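Fe(2+) transporter FeoB (PDB 3I8X) takes up ferrous iron across the bacterial inner membrane in a GTP-driven system, its cytoplasmic G domain probably coupling nucleotide binding to channel opening. Local coordinates at residues A[89-94]-A[115-120]. Residues are numbered along the deposited sequence; the frame is centred on the assembly and turned at random. Where two conformers were deposited one is given.
Sequences LINVVD and CIVALN. With GDP (guanosine-5'-diphosphate), chain D.
With CG1 of Val93 set trans to the backbone N (chi1 173°), its two methyls divide between neighbours on strand 115-120: CG2 meets Val117 CG1 at 3.6 Å, and CG1 meets Leu119 CD1 at 3.7 Å. Leu119 has CG anti to its N as well, and the turn about chi2 (63°) brings CD1 back toward Val93. Helix 98-110 packs over this face through Leu98 and Thr105. On the other face, Ile90 CG2 touches the methyl CB of Ala118 at 3.8 Å, while Val92 CG1 lies alongside the Asn120 amide, 3.5 Å from ND2. Between the faces runs a parallel ladder of five backbone hydrogen bonds, from Ile116 N to Leu89 O through to Asn120 N to Val93 O (2.7 Å); Val93 N to Ala118 O is nearly straight, 174° at the hydrogen. The strands are the two arms of a beta-alpha-beta crossover in the Ras-like G domain. Asn120 begins the NxxD guanine-recognition motif, its OD1 2.8 Å from O6 of GDP. The bond to Val93 O fixes its backbone at the strand end; ND2 donating to Ser14 O of the P-loop and OD1 weakly accepting from Ser150 N tie the amide to two nucleotide-site loops, probably setting its rotation beside the guanine.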
# COMPACT_ATOMS: atom_id res chain seq x y z
N LEU A 89 0.84 8.07 3.06
CA LEU A 89 -0.10 7.62 2.04
C LEU A 89 -1.49 7.61 2.62
O LEU A 89 -1.67 7.33 3.84
CB LEU A 89 0.23 6.21 1.57
CG LEU A 89 1.66 5.86 1.12
CD1 LEU A 89 1.71 4.40 0.80
CD2 LEU A 89 2.12 6.69 -0.08
N ILE A 90 -2.46 7.90 1.76
CA ILE A 90 -3.85 7.63 2.05
C ILE A 90 -4.31 6.53 1.12
O ILE A 90 -4.33 6.71 -0.10
CB ILE A 90 -4.76 8.89 1.97
CG1 ILE A 90 -4.32 9.90 3.04
CG2 ILE A 90 -6.22 8.49 2.16
CD1 ILE A 90 -4.88 11.32 2.87
N ASN A 91 -4.62 5.39 1.73
CA ASN A 91 -5.06 4.18 1.07
C ASN A 91 -6.57 4.17 1.09
O ASN A 91 -7.18 4.02 2.11
CB ASN A 91 -4.46 2.97 1.76
CG ASN A 91 -4.85 1.64 1.12
OD1 ASN A 91 -5.01 1.51 -0.11
ND2 ASN A 91 -4.95 0.63 1.95
N VAL A 92 -7.16 4.43 -0.07
CA VAL A 92 -8.62 4.45 -0.23
C VAL A 92 -9.06 3.02 -0.47
O VAL A 92 -8.67 2.38 -1.47
CB VAL A 92 -9.09 5.36 -1.41
CG1 VAL A 92 -10.61 5.66 -1.30
CG2 VAL A 92 -8.28 6.65 -1.46
N VAL A 93 -9.85 2.50 0.48
CA VAL A 93 -10.24 1.09 0.52
C VAL A 93 -11.75 1.05 0.33
O VAL A 93 -12.46 1.82 0.95
CB VAL A 93 -9.88 0.41 1.88
CG1 VAL A 93 -10.47 -1.01 1.95
CG2 VAL A 93 -8.35 0.39 2.07
N ASP A 94 -12.22 0.16 -0.53
CA ASP A 94 -13.64 0.03 -0.79
C ASP A 94 -14.13 -0.98 0.23
O ASP A 94 -13.72 -2.14 0.19
CB ASP A 94 -13.83 -0.38 -2.26
CG ASP A 94 -15.21 -0.97 -2.57
OD1 ASP A 94 -16.18 -0.77 -1.81
OD2 ASP A 94 -15.31 -1.61 -3.64
N CYS A 115 0.84 5.33 6.96
CA CYS A 115 -0.39 5.09 6.22
C CYS A 115 -1.62 5.46 7.02
O CYS A 115 -1.67 5.27 8.21
CB CYS A 115 -0.45 3.61 5.83
SG CYS A 115 -1.75 3.16 4.66
N ILE A 116 -2.60 6.02 6.32
CA ILE A 116 -3.94 6.19 6.80
C ILE A 116 -4.89 5.53 5.78
O ILE A 116 -4.86 5.85 4.58
CB ILE A 116 -4.33 7.65 6.93
CG1 ILE A 116 -3.40 8.36 7.93
CG2 ILE A 116 -5.82 7.75 7.35
CD1 ILE A 116 -3.50 9.83 7.85
N VAL A 117 -5.69 4.59 6.27
CA VAL A 117 -6.70 3.95 5.45
C VAL A 117 -7.95 4.82 5.45
O VAL A 117 -8.54 5.09 6.51
CB VAL A 117 -7.03 2.50 6.00
CG1 VAL A 117 -8.24 1.94 5.32
CG2 VAL A 117 -5.83 1.61 5.83
N ALA A 118 -8.35 5.28 4.26
CA ALA A 118 -9.68 5.88 4.07
C ALA A 118 -10.67 4.78 3.63
O ALA A 118 -10.61 4.31 2.48
CB ALA A 118 -9.66 7.05 3.04
N LEU A 119 -11.53 4.36 4.58
CA LEU A 119 -12.49 3.26 4.33
C LEU A 119 -13.73 3.83 3.66
O LEU A 119 -14.59 4.44 4.31
CB LEU A 119 -12.86 2.51 5.62
CG LEU A 119 -13.51 1.11 5.47
CD1 LEU A 119 -12.58 0.09 4.78
CD2 LEU A 119 -13.96 0.55 6.80
N ASN A 120 -13.81 3.63 2.36
CA ASN A 120 -14.81 4.24 1.51
C ASN A 120 -15.96 3.27 1.15
O ASN A 120 -15.89 2.08 1.42
CB ASN A 120 -14.10 4.69 0.22
CG ASN A 120 -14.63 5.99 -0.32
OD1 ASN A 120 -15.51 6.63 0.25
ND2 ASN A 120 -14.07 6.40 -1.43
PB GDP D . -11.69 5.89 -8.70
O1B GDP D . -11.48 5.04 -9.92
O2B GDP D . -10.99 5.17 -7.60
O3B GDP D . -10.99 7.18 -9.05
O3A GDP D . -13.25 6.09 -8.33
PA GDP D . -14.25 7.38 -8.43
O1A GDP D . -14.50 7.92 -9.83
O2A GDP D . -14.07 8.48 -7.42
O5' GDP D . -15.62 6.70 -7.94
C5' GDP D . -16.29 5.68 -8.66
C4' GDP D . -17.79 5.91 -8.54
O4' GDP D . -18.19 5.70 -7.19
C3' GDP D . -18.17 7.35 -8.86
O3' GDP D . -19.44 7.42 -9.50
C2' GDP D . -18.28 8.05 -7.52
O2' GDP D . -19.19 9.16 -7.57
C1' GDP D . -18.72 6.91 -6.61
N9 GDP D . -18.25 7.03 -5.20
C8 GDP D . -17.07 7.49 -4.73
N7 GDP D . -17.03 7.42 -3.37
C5 GDP D . -18.20 6.90 -2.95
C6 GDP D . -18.82 6.55 -1.64
O6 GDP D . -18.23 6.73 -0.56
N1 GDP D . -20.05 6.02 -1.64
C2 GDP D . -20.72 5.82 -2.79
N2 GDP D . -21.94 5.30 -2.74
N3 GDP D . -20.23 6.12 -4.02
C4 GDP D . -18.99 6.65 -4.16